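Local coordinates for lipoprotein (Colwellia psychrerythraea, PDB 3O0Y), which is of unknown function but, as a predicted lipoprotein of the DUF885 family in the Peptidase_MA clan, may be related to zinc-dependent metallopeptidases, at residues S565-A570 and F578-F583; P376-T381 and V586-G591. All coordinates share one frame; numbering follows the deposited sequence.

Interaction 1: S565-A570 and F578-F583; sequences SLREQA and FDLAEF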
loop_
_atom_site.group_PDB
_atom_site.type_symbol
_atom_site.label_atom_id
_atom_site.label_comp_id
_atom_site.label_asym_id
_atom_site.label_seq_id
_atom_site.Cartn_x
_atom_site.Cartn_y
_atom_site.Cartn_z
ATOM N N SER A 565 20.563 -6.993 -7.100
ATOM C CA SER A 565 21.810 -6.468 -7.649
ATOM C C SER A 565 22.815 -6.150 -6.535
ATOM O O SER A 565 24.006 -6.509 -6.626
ATOM C CB SER A 565 21.504 -5.183 -8.414
ATOM O OG SER A 565 22.726 -4.673 -8.920
ATOM N N LEU A 566 22.313 -5.570 -5.435
ATOM C CA LEU A 566 23.126 -5.365 -4.266
ATOM C C LEU A 566 23.633 -6.640 -3.661
ATOM O O LEU A 566 24.792 -6.702 -3.226
ATOM C CB LEU A 566 22.422 -4.444 -3.252
ATOM C CG LEU A 566 22.221 -2.963 -3.680
ATOM C CD1 LEU A 566 21.208 -2.396 -2.652
ATOM C CD2 LEU A 566 23.587 -2.149 -3.673
ATOM N N ARG A 567 22.777 -7.657 -3.600
ATOM C CA ARG A 567 23.181 -8.938 -3.047
ATOM C C ARG A 567 24.308 -9.531 -3.888
ATOM O O ARG A 567 25.238 -10.143 -3.356
ATOM C CB ARG A 567 21.967 -9.839 -2.948
ATOM C CG ARG A 567 22.218 -11.098 -2.126
ATOM C CD ARG A 567 20.914 -11.883 -1.831
ATOM N NE ARG A 567 20.573 -12.696 -2.991
ATOM C CZ ARG A 567 19.776 -13.755 -2.976
ATOM N NH1 ARG A 567 19.096 -14.067 -1.880
ATOM N NH2 ARG A 567 19.618 -14.460 -4.101
ATOM N N GLU A 568 24.153 -9.435 -5.201
ATOM C CA GLU A 568 25.125 -9.993 -6.126
ATOM C C GLU A 568 26.437 -9.245 -6.003
ATOM O O GLU A 568 27.491 -9.914 -5.980
ATOM C CB GLU A 568 24.633 -9.986 -7.575
ATOM C CG GLU A 568 23.616 -11.015 -7.821
ATOM C CD GLU A 568 24.080 -12.463 -7.504
ATOM O OE1 GLU A 568 25.262 -12.811 -7.806
ATOM O OE2 GLU A 568 23.253 -13.256 -6.964
ATOM N N GLN A 569 26.375 -7.932 -5.744
ATOM C CA GLN A 569 27.623 -7.132 -5.515
ATOM C C GLN A 569 28.332 -7.612 -4.252
ATOM O O GLN A 569 29.565 -7.776 -4.203
ATOM C CB GLN A 569 27.282 -5.656 -5.358
ATOM C CG GLN A 569 26.901 -4.886 -6.657
ATOM C CD GLN A 569 26.441 -3.396 -6.355
ATOM O OE1 GLN A 569 26.901 -2.766 -5.383
ATOM N NE2 GLN A 569 25.573 -2.871 -7.174
ATOM N N ALA A 570 27.549 -7.851 -3.211
ATOM C CA ALA A 570 28.056 -8.296 -1.930
ATOM C C ALA A 570 28.705 -9.705 -2.063
ATOM O O ALA A 570 29.734 -9.964 -1.484
ATOM C CB ALA A 570 26.946 -8.291 -0.858
ATOM N N PHE A 578 30.652 -14.265 2.311
ATOM C CA PHE A 578 29.262 -13.762 2.258
ATOM C C PHE A 578 28.388 -14.476 3.276
ATOM O O PHE A 578 28.357 -15.693 3.322
ATOM C CB PHE A 578 28.685 -13.791 0.840
ATOM C CG PHE A 578 27.266 -13.282 0.759
ATOM C CD1 PHE A 578 26.970 -11.916 0.616
ATOM C CD2 PHE A 578 26.223 -14.184 0.807
ATOM C CE1 PHE A 578 25.630 -11.472 0.591
ATOM C CE2 PHE A 578 24.925 -13.755 0.797
ATOM C CZ PHE A 578 24.643 -12.373 0.672
ATOM N N ASP A 579 27.590 -13.711 4.036
ATOM C CA ASP A 579 26.624 -14.279 4.962
ATOM C C ASP A 579 25.263 -13.638 4.739
ATOM O O ASP A 579 25.085 -12.400 4.904
ATOM C CB ASP A 579 27.054 -14.021 6.382
ATOM C CG ASP A 579 26.173 -14.744 7.333
ATOM O OD1 ASP A 579 26.277 -15.987 7.381
ATOM O OD2 ASP A 579 25.275 -14.115 7.907
ATOM N N LEU A 580 24.322 -14.421 4.250
ATOM C CA LEU A 580 23.027 -13.864 3.906
ATOM C C LEU A 580 22.339 -13.261 5.121
ATOM O O LEU A 580 21.618 -12.319 5.019
ATOM C CB LEU A 580 22.174 -14.965 3.252
ATOM C CG LEU A 580 20.836 -14.523 2.683
ATOM C CD1 LEU A 580 20.974 -13.601 1.504
ATOM C CD2 LEU A 580 20.006 -15.843 2.342
ATOM N N ALA A 581 22.525 -13.837 6.319
ATOM C CA ALA A 581 21.934 -13.261 7.522
ATOM C C ALA A 581 22.373 -11.828 7.759
ATOM O O ALA A 581 21.545 -10.963 8.154
ATOM C CB ALA A 581 22.234 -14.127 8.768
ATOM N N GLU A 582 23.668 -11.567 7.571
ATOM C CA GLU A 582 24.184 -10.173 7.690
ATOM C C GLU A 582 23.647 -9.287 6.661
ATOM O O GLU A 582 23.335 -8.166 6.966
ATOM C CB GLU A 582 25.689 -10.136 7.593
ATOM C CG GLU A 582 26.369 -10.836 8.779
ATOM C CD GLU A 582 27.891 -10.747 8.718
ATOM O OE1 GLU A 582 28.462 -10.119 7.788
ATOM O OE2 GLU A 582 28.512 -11.293 9.659
ATOM N N PHE A 583 23.498 -9.765 5.426
ATOM C CA PHE A 583 22.916 -8.962 4.363
ATOM C C PHE A 583 21.494 -8.569 4.717
ATOM O O PHE A 583 21.104 -7.446 4.527
ATOM C CB PHE A 583 22.931 -9.747 3.038
ATOM C CG PHE A 583 22.245 -9.058 1.899
ATOM C CD1 PHE A 583 22.906 -8.022 1.264
ATOM C CD2 PHE A 583 21.026 -9.463 1.392
ATOM C CE1 PHE A 583 22.291 -7.281 0.232
ATOM C CE2 PHE A 583 20.411 -8.758 0.354
ATOM C CZ PHE A 583 21.084 -7.669 -0.260
#

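Interaction 2: P376-T381 and V586-G591; sequences PVFRTT and VVLLNG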
loop_
_atom_site.group_PDB
_atom_site.type_symbol
_atom_site.label_atom_id
_atom_site.label_comp_id
_atom_site.label_asym_id
_atom_site.label_seq_id
_atom_site.Cartn_x
_atom_site.Cartn_y
_atom_site.Cartn_z
ATOM N N PRO A 376 17.721 -18.918 10.552
ATOM C CA PRO A 376 19.173 -18.785 10.352
ATOM C C PRO A 376 19.598 -17.595 9.548
ATOM O O PRO A 376 20.749 -17.145 9.741
ATOM C CB PRO A 376 19.542 -20.083 9.610
ATOM C CG PRO A 376 18.525 -21.058 10.115
ATOM C CD PRO A 376 17.259 -20.261 10.214
ATOM N N VAL A 377 18.738 -17.106 8.665
ATOM C CA VAL A 377 19.040 -15.927 7.875
ATOM C C VAL A 377 18.197 -14.684 8.164
ATOM O O VAL A 377 18.359 -13.660 7.503
ATOM C CB VAL A 377 19.039 -16.251 6.379
ATOM C CG1 VAL A 377 20.020 -17.479 6.067
ATOM C CG2 VAL A 377 17.632 -16.544 5.774
ATOM N N PHE A 378 17.353 -14.802 9.194
ATOM C CA PHE A 378 16.578 -13.672 9.676
ATOM C C PHE A 378 16.666 -13.731 11.215
ATOM O O PHE A 378 15.759 -14.229 11.906
ATOM C CB PHE A 378 15.168 -13.757 9.195
ATOM C CG PHE A 378 14.991 -13.434 7.739
ATOM C CD1 PHE A 378 15.065 -12.119 7.270
ATOM C CD2 PHE A 378 14.843 -14.469 6.773
ATOM C CE1 PHE A 378 14.887 -11.862 5.926
ATOM C CE2 PHE A 378 14.566 -14.136 5.426
ATOM C CZ PHE A 378 14.607 -12.899 5.023
ATOM N N ARG A 379 17.792 -13.274 11.704
ATOM C CA ARG A 379 18.188 -13.606 13.045
ATOM C C ARG A 379 17.618 -12.595 14.099
ATOM O O ARG A 379 17.756 -12.839 15.326
ATOM C CB ARG A 379 19.695 -13.658 13.139
ATOM C CG ARG A 379 20.365 -14.699 12.284
ATOM C CD ARG A 379 21.868 -14.504 12.396
ATOM N NE ARG A 379 22.230 -13.128 11.995
ATOM C CZ ARG A 379 23.468 -12.629 11.932
ATOM N NH1 ARG A 379 24.553 -13.370 12.243
ATOM N NH2 ARG A 379 23.622 -11.389 11.517
ATOM N N THR A 380 17.032 -11.505 13.647
ATOM C CA THR A 380 16.404 -10.501 14.530
ATOM C C THR A 380 14.876 -10.608 14.356
ATOM O O THR A 380 14.308 -10.331 13.299
ATOM C CB THR A 380 16.881 -9.101 14.175
ATOM O OG1 THR A 380 18.307 -9.039 14.365
ATOM C CG2 THR A 380 16.236 -8.111 15.130
ATOM N N THR A 381 14.192 -11.020 15.411
ATOM C CA THR A 381 12.727 -11.181 15.411
ATOM C C THR A 381 12.073 -9.892 15.842
ATOM O O THR A 381 12.411 -9.340 16.899
ATOM C CB THR A 381 12.278 -12.310 16.362
ATOM O OG1 THR A 381 12.899 -13.523 15.932
ATOM C CG2 THR A 381 10.763 -12.457 16.352
ATOM N N VAL A 586 21.472 -5.755 7.221
ATOM C CA VAL A 586 21.731 -4.430 6.612
ATOM C C VAL A 586 20.519 -3.930 5.861
ATOM O O VAL A 586 20.193 -2.704 5.914
ATOM C CB VAL A 586 22.959 -4.512 5.604
ATOM C CG1 VAL A 586 23.161 -3.124 4.869
ATOM C CG2 VAL A 586 24.192 -4.965 6.311
ATOM N N VAL A 587 19.800 -4.810 5.176
ATOM C CA VAL A 587 18.657 -4.361 4.402
ATOM C C VAL A 587 17.460 -3.930 5.298
ATOM O O VAL A 587 16.779 -2.957 5.050
ATOM C CB VAL A 587 18.219 -5.428 3.386
ATOM C CG1 VAL A 587 16.894 -5.035 2.640
ATOM C CG2 VAL A 587 19.339 -5.641 2.382
ATOM N N LEU A 588 17.220 -4.704 6.334
ATOM C CA LEU A 588 15.994 -4.530 7.122
ATOM C C LEU A 588 16.153 -3.617 8.339
ATOM O O LEU A 588 15.181 -2.971 8.755
ATOM C CB LEU A 588 15.519 -5.914 7.604
ATOM C CG LEU A 588 14.987 -6.877 6.527
ATOM C CD1 LEU A 588 14.697 -8.244 7.111
ATOM C CD2 LEU A 588 13.715 -6.268 5.950
ATOM N N LEU A 589 17.283 -3.714 9.029
ATOM C CA LEU A 589 17.355 -3.077 10.360
ATOM C C LEU A 589 17.593 -1.591 10.311
ATOM O O LEU A 589 17.588 -0.908 11.351
ATOM C CB LEU A 589 18.351 -3.792 11.287
ATOM C CG LEU A 589 18.131 -5.300 11.596
ATOM C CD1 LEU A 589 19.247 -5.879 12.541
ATOM C CD2 LEU A 589 16.662 -5.566 12.106
ATOM N N ASN A 590 17.872 -1.065 9.120
ATOM C CA ASN A 590 17.972 0.353 8.916
ATOM C C ASN A 590 16.702 0.985 8.363
ATOM O O ASN A 590 16.677 2.177 8.078
ATOM C CB ASN A 590 19.213 0.672 8.046
ATOM C CG ASN A 590 20.505 0.113 8.661
ATOM O OD1 ASN A 590 20.887 0.567 9.735
ATOM N ND2 ASN A 590 21.139 -0.846 8.039
ATOM N N GLY A 591 15.620 0.226 8.290
ATOM C CA GLY A 591 14.319 0.769 7.914
ATOM C C GLY A 591 14.156 0.912 6.414
ATOM O O GLY A 591 15.091 0.759 5.646
#

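Interaction 1: S565-A570 and F578-F583
Phe578 meets Ala570 and Arg567 where helix 555-574 packs against the start of helix 580-588, two consecutive helices joined by a short connection in a largely alpha-helical fold. Phe578 CE1 lies 3.7 Å from Ala570 CB, which sits at the ring edge near its plane; a methyl is small enough to let the ring come close to the helix backbone. On the ring's far end, Phe578 CZ reaches Arg567 CG at 3.9 Å. Next along the chain, Asp579 is the N-cap of helix 580-588: its OD2 accepts from Glu582 N at 3.0 Å, occupying an amide that has no helical carbonyl to bond. Leu580 then sends CD1 to Arg567 CD, 3.8 Å away. Phe583, its CG anti to the backbone N (chi1 175°), lays its ring against Leu566 and Arg567. There the aliphatic part of Arg567 serves as a hydrophobic partner, while NH1 of the buried Arg567 forms a salt bridge with Glu483 and a hydrogen bond with Tyr476 of helix 467-483. The Arg567 CG makes a CH-pi contact over one face of the Phe583 ring, 4.0 Å from the centroid and 18° off the normal.

Interaction 2: P376-T381 and V586-G591
With CG anti to its carbonyl carbon (chi1 -74°), Phe378 directs its ring from an irregular loop toward Leu588, whose own CG takes the same setting (chi1 -69°) and extends CD1 to meet it. The contact joins the loop between helix 353-373 and strand 387-390 to the end region of helix 580-588, where a type I beta turn runs from Leu588 to Gly591. Leu588 CD1 comes to the ring edge, in its plane, 3.8 Å from Phe378 CE1, and the two side chains cross at about a right angle. A flat aromatic suits this buried place because its other surfaces are also used: the ring stacks with His584 and meets Trp446 steeply. Farther along the loop, Thr380 lies against Leu589 in a more exposed setting. Its methyl CG2 is 4.0 Å from Leu589 CD2, whereas the hydroxyl OG1 is 3.8 Å from Leu589 CD1, a van der Waals approach. A threonine fits at this border: both its methyl and its hydroxyl lie against the leucine methyls, without a hydrogen bond between the two side chains. Gly591, with positive phi (81°), closes the turn through its N to Leu588 O. Beside it, Asn590 ND2 donates to Val586 O at 3.0 Å, the carbonyl lying near the amide plane of the asparagine.

Both interactions use helix 580-588, but opposite ends of it: interaction 1 packs its start against the preceding helix 555-574, and interaction 2 ties its end region to a loop some two hundred residues earlier. Interaction 1 is buried and larger, a helix-to-helix contact in which aromatic rings work with the carbon chain of an arginine. The smaller interaction 2 is partly buried, ranging from an enclosed phenylalanine-leucine pair to a threonine at the border. Neither has a hydrogen bond across its segments. The two also touch directly: Ala581 CB packs 3.4 Å from Arg379 NE, and Arg379 makes a salt bridge to Asp585 on the same helix.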